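PDB 6OTU: glucose-6-phosphate isomerase, which catalyses the reversible isomerisation of glucose 6-phosphate to fructose 6-phosphate. Local coordinates for residues 54-58 / 313-317; 398-403 / 454-459. All coordinates share one frame; numbering follows the deposited sequence.

Interaction 1 (54-58 / 313-317); sequences FTYSY and LPLLS. With ACT (acetate ion), chain B.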
loop_
_atom_site.group_PDB
_atom_site.type_symbol
_atom_site.label_atom_id
_atom_site.label_comp_id
_atom_site.label_asym_id
_atom_site.label_seq_id
_atom_site.Cartn_x
_atom_site.Cartn_y
_atom_site.Cartn_z
ATOM N N PHE A 54 20.446 -16.152 2.004
ATOM C CA PHE A 54 20.317 -14.773 1.554
ATOM C C PHE A 54 21.684 -14.117 1.441
ATOM O O PHE A 54 22.634 -14.498 2.120
ATOM C CB PHE A 54 19.498 -13.896 2.506
ATOM C CG PHE A 54 18.125 -14.391 2.783
ATOM C CD1 PHE A 54 17.072 -14.057 1.947
ATOM C CD2 PHE A 54 17.872 -15.150 3.906
ATOM C CE1 PHE A 54 15.797 -14.504 2.212
ATOM C CE2 PHE A 54 16.596 -15.600 4.185
ATOM C CZ PHE A 54 15.553 -15.275 3.335
ATOM N N THR A 55 21.754 -13.084 0.609
ATOM C CA THR A 55 22.782 -12.061 0.730
ATOM C C THR A 55 22.108 -10.738 1.065
ATOM O O THR A 55 21.038 -10.414 0.532
ATOM C CB THR A 55 23.633 -11.943 -0.545
ATOM O OG1 THR A 55 24.188 -13.227 -0.855
ATOM C CG2 THR A 55 24.769 -10.939 -0.346
ATOM N N TYR A 56 22.719 -10.004 1.987
ATOM C CA TYR A 56 22.244 -8.705 2.442
ATOM C C TYR A 56 23.369 -7.700 2.240
ATOM O O TYR A 56 24.440 -7.840 2.843
ATOM C CB TYR A 56 21.845 -8.772 3.911
ATOM C CG TYR A 56 21.146 -7.563 4.482
ATOM C CD1 TYR A 56 19.845 -7.231 4.093
ATOM C CD2 TYR A 56 21.769 -6.763 5.441
ATOM C CE1 TYR A 56 19.193 -6.137 4.636
ATOM C CE2 TYR A 56 21.115 -5.659 5.995
ATOM C CZ TYR A 56 19.821 -5.359 5.590
ATOM O OH TYR A 56 19.147 -4.272 6.122
ATOM N N SER A 57 23.139 -6.710 1.378
ATOM C CA SER A 57 24.106 -5.657 1.082
ATOM C C SER A 57 23.575 -4.336 1.616
ATOM O O SER A 57 22.413 -3.998 1.390
ATOM C CB SER A 57 24.379 -5.534 -0.421
ATOM O OG SER A 57 25.556 -4.768 -0.680
ATOM N N TYR A 58 24.428 -3.598 2.324
ATOM C CA TYR A 58 24.062 -2.307 2.893
ATOM C C TYR A 58 25.149 -1.278 2.630
ATOM O O TYR A 58 25.257 -0.304 3.379
ATOM C CB TYR A 58 23.796 -2.399 4.407
ATOM C CG TYR A 58 24.869 -3.138 5.200
ATOM C CD1 TYR A 58 24.970 -4.528 5.140
ATOM C CD2 TYR A 58 25.773 -2.453 6.014
ATOM C CE1 TYR A 58 25.936 -5.219 5.860
ATOM C CE2 TYR A 58 26.756 -3.145 6.741
ATOM C CZ TYR A 58 26.828 -4.533 6.656
ATOM O OH TYR A 58 27.781 -5.244 7.371
ATOM N N LEU A 313 21.122 -11.323 10.458
ATOM C CA LEU A 313 20.275 -10.597 9.510
ATOM C C LEU A 313 19.223 -9.734 10.205
ATOM O O LEU A 313 19.251 -8.505 10.030
ATOM C CB LEU A 313 19.675 -11.588 8.504
ATOM C CG LEU A 313 20.689 -12.233 7.544
ATOM C CD1 LEU A 313 20.116 -13.468 6.914
ATOM C CD2 LEU A 313 21.147 -11.237 6.465
ATOM N N PRO A 314 18.316 -10.274 11.035
ATOM C CA PRO A 314 17.305 -9.395 11.638
ATOM C C PRO A 314 17.880 -8.360 12.596
ATOM O O PRO A 314 17.336 -7.252 12.683
ATOM C CB PRO A 314 16.361 -10.377 12.344
ATOM C CG PRO A 314 17.163 -11.577 12.590
ATOM C CD PRO A 314 18.139 -11.675 11.465
ATOM N N LEU A 315 18.982 -8.666 13.278
ATOM C CA LEU A 315 19.583 -7.698 14.188
ATOM C C LEU A 315 20.228 -6.543 13.428
ATOM O O LEU A 315 20.125 -5.387 13.847
ATOM C CB LEU A 315 20.616 -8.391 15.084
ATOM C CG LEU A 315 21.163 -7.477 16.183
ATOM C CD1 LEU A 315 19.995 -6.887 16.973
ATOM C CD2 LEU A 315 22.120 -8.228 17.099
ATOM N N LEU A 316 20.917 -6.838 12.323
ATOM C CA LEU A 316 21.492 -5.777 11.501
ATOM C C LEU A 316 20.397 -4.908 10.897
ATOM O O LEU A 316 20.457 -3.676 10.957
ATOM C CB LEU A 316 22.363 -6.384 10.396
ATOM C CG LEU A 316 23.171 -5.499 9.446
ATOM C CD1 LEU A 316 23.910 -4.393 10.193
ATOM C CD2 LEU A 316 24.172 -6.354 8.665
ATOM N N SER A 317 19.380 -5.539 10.312
ATOM C CA SER A 317 18.313 -4.773 9.693
ATOM C C SER A 317 17.603 -3.896 10.726
ATOM O O SER A 317 17.319 -2.725 10.462
ATOM C CB SER A 317 17.346 -5.719 8.990
ATOM O OG SER A 317 16.081 -5.111 8.840
HETATM C C ACT B . 22.706 -15.772 -2.727
HETATM O O ACT B . 23.498 -14.806 -2.852
HETATM O OXT ACT B . 21.535 -15.869 -3.187
HETATM C CH3 ACT B . 23.232 -17.023 -1.882
HETATM O O HOH W 1 16.204 -4.521 5.938
#
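Tyr56 reaches from strand 54-57 to the first turn of helix 313-327 and meets three of its residues in succession. Its CG stands anti to the backbone N (chi1 -171°), which carries the ring out of the strand toward the helix. CB comes first and touches Leu313 CD2 at 3.6 Å. The leucine and tyrosine run alongside but head opposite ways. Farther out, ring atom CE2 lies 4.0 Å from Leu316 CG, and CD2 is near the CD2 methyl of the same leucine. At the tip, Tyr56 OH sits 3.7 Å from Ser317 CB. The hydroxyl also hydrogen-bonds a water at 3.0 Å, and this water is bonded to Ser317 OG at 3.0 Å. Tyr56 OH has a further, weak hydrogen bond to Ser457 OG of the neighbouring strand.

Leu313 divides its methyls between two aromatics, CD2 to Tyr56 and CD1 to Phe54, 4.1 Å from its CD2. Leu316 CD2 serves both tyrosines. On Tyr58 the nearest atom is CE1 at 3.5 Å, and the branch stands roughly perpendicular to the tyrosine side chain. The contact packs a helix start against one face of the mixed sheet, and Phe475 of helix 466-487 also touches Leu313 and Ser317. Thr55 points the other way. Its OG1 donates to an acetate ion, probably from the crystallisation liquor, and its side chain packs on Val531 of the second subunit. Direct contacts here are mostly apolar. The buried Tyr56 hydroxyl is satisfied by the water and, weakly, Ser457 OG, so packing and shape join strand and helix, with water as polar link.

Interaction 2 (398-403 / 454-459); sequences IVPVEF and SPSSIL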
loop_
_atom_site.group_PDB
_atom_site.type_symbol
_atom_site.label_atom_id
_atom_site.label_comp_id
_atom_site.label_asym_id
_atom_site.label_seq_id
_atom_site.Cartn_x
_atom_site.Cartn_y
_atom_site.Cartn_z
ATOM N N ILE A 398 13.791 12.467 2.354
ATOM C CA ILE A 398 14.476 11.189 2.198
ATOM C C ILE A 398 13.582 10.060 2.693
ATOM O O ILE A 398 12.983 10.141 3.774
ATOM C CB ILE A 398 15.813 11.213 2.945
ATOM C CG1 ILE A 398 16.704 12.326 2.376
ATOM C CG2 ILE A 398 16.483 9.813 2.912
ATOM C CD1 ILE A 398 16.962 12.213 0.894
ATOM N N VAL A 399 13.465 9.013 1.883
ATOM C CA VAL A 399 12.767 7.779 2.235
ATOM C C VAL A 399 13.758 6.624 2.147
ATOM O O VAL A 399 14.194 6.261 1.044
ATOM C CB VAL A 399 11.566 7.522 1.310
ATOM C CG1 VAL A 399 10.899 6.203 1.689
ATOM C CG2 VAL A 399 10.577 8.680 1.363
ATOM N N PRO A 400 14.162 6.046 3.276
ATOM C CA PRO A 400 14.994 4.825 3.240
ATOM C C PRO A 400 14.237 3.640 2.642
ATOM O O PRO A 400 13.050 3.441 2.914
ATOM C CB PRO A 400 15.324 4.568 4.718
ATOM C CG PRO A 400 14.958 5.882 5.439
ATOM C CD PRO A 400 13.895 6.541 4.636
ATOM N N VAL A 401 14.932 2.839 1.833
ATOM C CA VAL A 401 14.312 1.744 1.093
ATOM C C VAL A 401 14.928 0.415 1.516
ATOM O O VAL A 401 16.143 0.308 1.705
ATOM C CB VAL A 401 14.449 1.931 -0.437
ATOM C CG1 VAL A 401 14.186 0.618 -1.189
ATOM C CG2 VAL A 401 13.503 2.982 -0.926
ATOM N N GLU A 402 14.080 -0.596 1.635
ATOM C CA GLU A 402 14.475 -1.988 1.772
ATOM C C GLU A 402 14.078 -2.710 0.484
ATOM O O GLU A 402 12.901 -3.008 0.266
ATOM C CB GLU A 402 13.823 -2.621 3.003
ATOM C CG GLU A 402 14.242 -1.967 4.331
ATOM C CD GLU A 402 13.538 -2.558 5.554
ATOM O OE1 GLU A 402 12.409 -3.079 5.432
ATOM O OE2 GLU A 402 14.127 -2.504 6.650
ATOM N N PHE A 403 15.063 -2.993 -0.367
ATOM C CA PHE A 403 14.817 -3.738 -1.599
ATOM C C PHE A 403 14.807 -5.224 -1.308
ATOM O O PHE A 403 15.670 -5.731 -0.578
ATOM C CB PHE A 403 15.905 -3.461 -2.649
ATOM C CG PHE A 403 15.828 -2.105 -3.270
ATOM C CD1 PHE A 403 14.781 -1.774 -4.124
ATOM C CD2 PHE A 403 16.790 -1.145 -2.986
ATOM C CE1 PHE A 403 14.698 -0.505 -4.696
ATOM C CE2 PHE A 403 16.724 0.123 -3.567
ATOM C CZ PHE A 403 15.672 0.441 -4.425
ATOM N N SER A 454 20.268 8.925 -0.697
ATOM C CA SER A 454 19.042 8.321 -0.205
ATOM C C SER A 454 19.344 6.853 0.069
ATOM O O SER A 454 19.690 6.111 -0.871
ATOM C CB SER A 454 17.911 8.481 -1.226
ATOM O OG SER A 454 16.860 7.564 -1.034
ATOM N N PRO A 455 19.281 6.398 1.321
ATOM C CA PRO A 455 19.862 5.097 1.672
ATOM C C PRO A 455 18.959 3.918 1.330
ATOM O O PRO A 455 17.734 4.025 1.256
ATOM C CB PRO A 455 20.058 5.204 3.191
ATOM C CG PRO A 455 19.015 6.167 3.626
ATOM C CD PRO A 455 18.843 7.155 2.512
ATOM N N SER A 456 19.597 2.760 1.152
ATOM C CA SER A 456 18.843 1.544 0.896
ATOM C C SER A 456 19.687 0.328 1.245
ATOM O O SER A 456 20.917 0.410 1.359
ATOM C CB SER A 456 18.365 1.464 -0.564
ATOM O OG SER A 456 19.441 1.551 -1.481
ATOM N N SER A 457 18.997 -0.803 1.421
ATOM C CA SER A 457 19.621 -2.112 1.538
ATOM C C SER A 457 18.983 -3.074 0.539
ATOM O O SER A 457 17.911 -2.819 -0.023
ATOM C CB SER A 457 19.514 -2.679 2.967
ATOM O OG SER A 457 18.185 -3.059 3.284
ATOM N N ILE A 458 19.665 -4.197 0.336
ATOM C CA ILE A 458 19.328 -5.186 -0.681
ATOM C C ILE A 458 19.383 -6.555 -0.021
ATOM O O ILE A 458 20.439 -6.965 0.473
ATOM C CB ILE A 458 20.295 -5.150 -1.882
ATOM C CG1 ILE A 458 20.405 -3.748 -2.488
ATOM C CG2 ILE A 458 19.866 -6.160 -2.931
ATOM C CD1 ILE A 458 21.405 -3.652 -3.663
ATOM N N LEU A 459 18.262 -7.263 -0.032
ATOM C CA LEU A 459 18.185 -8.631 0.450
ATOM C C LEU A 459 17.788 -9.529 -0.714
ATOM O O LEU A 459 16.768 -9.275 -1.367
ATOM C CB LEU A 459 17.174 -8.736 1.590
ATOM C CG LEU A 459 17.063 -10.110 2.238
ATOM C CD1 LEU A 459 18.387 -10.509 2.882
ATOM C CD2 LEU A 459 15.923 -10.109 3.248
HETATM O O HOH W 2 14.720 9.126 -0.780
HETATM O O HOH W 3 16.749 -5.064 2.207
#
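Val401 and Ser456 stand side by side as a parallel beta bridge between strands 401-406 and 456-461, neighbours in the mixed sheet. Helix 422-439 lies between them in sequence and packs Leu430 on Phe403 and Ile458, making a beta-alpha-beta crossover. The CB atoms of Val401 and Ser456 are 3.9 Å apart on one face. Phe403 points to the same face and folds back along its own strand. With CG beside the backbone N (chi1 -73°), its ring takes Val401 CG1 over the centre of one face, 3.4 Å above the plane. Ser456 OG lies in the ring plane at the edge, 3.7 Å from CE2, and is hydrogen-bonded to Ser434 of helix 422-439.

Glu402 and Ser457 project to the opposite face. The Glu402 carboxylate turns to helix 466-487, where Lys479 forms a salt bridge and Tyr476 a hydrogen bond. Before the strands begin, Ile398 crosses Pro455 obliquely, with CG2 3.6 Å from its CD.

Four backbone bonds join the pair, from Val401 N to Pro455 O, Ser457 N to Val401 O, Phe403 N to Ser457 O and Leu459 N to Phe403 O. A water donates to Phe403 O at 3.1 Å and is bonded to Ser457 OG at 2.7 Å.

From the N terminus, residues 54-58 carry strand 54-57, near the start of the chain. Interaction 1 closes a loop of 254 residues when helix 313-327 begins. That loop contains the whole five-stranded parallel sheet. Interaction 2 opens later, at 398-403, and closes a shorter loop of 50 residues at 454-459, with helix 422-439 inside it. The two loops follow in series and neither nest nor cross. In space they meet in the mixed sheet, where strand 456-461 lies between strands 54-57 and 401-406. Strand 54-57 runs antiparallel to it, and Ser57 N probably hydrogen-bonds Ile458 O. Both contacts also touch the second subunit, through its Leu528.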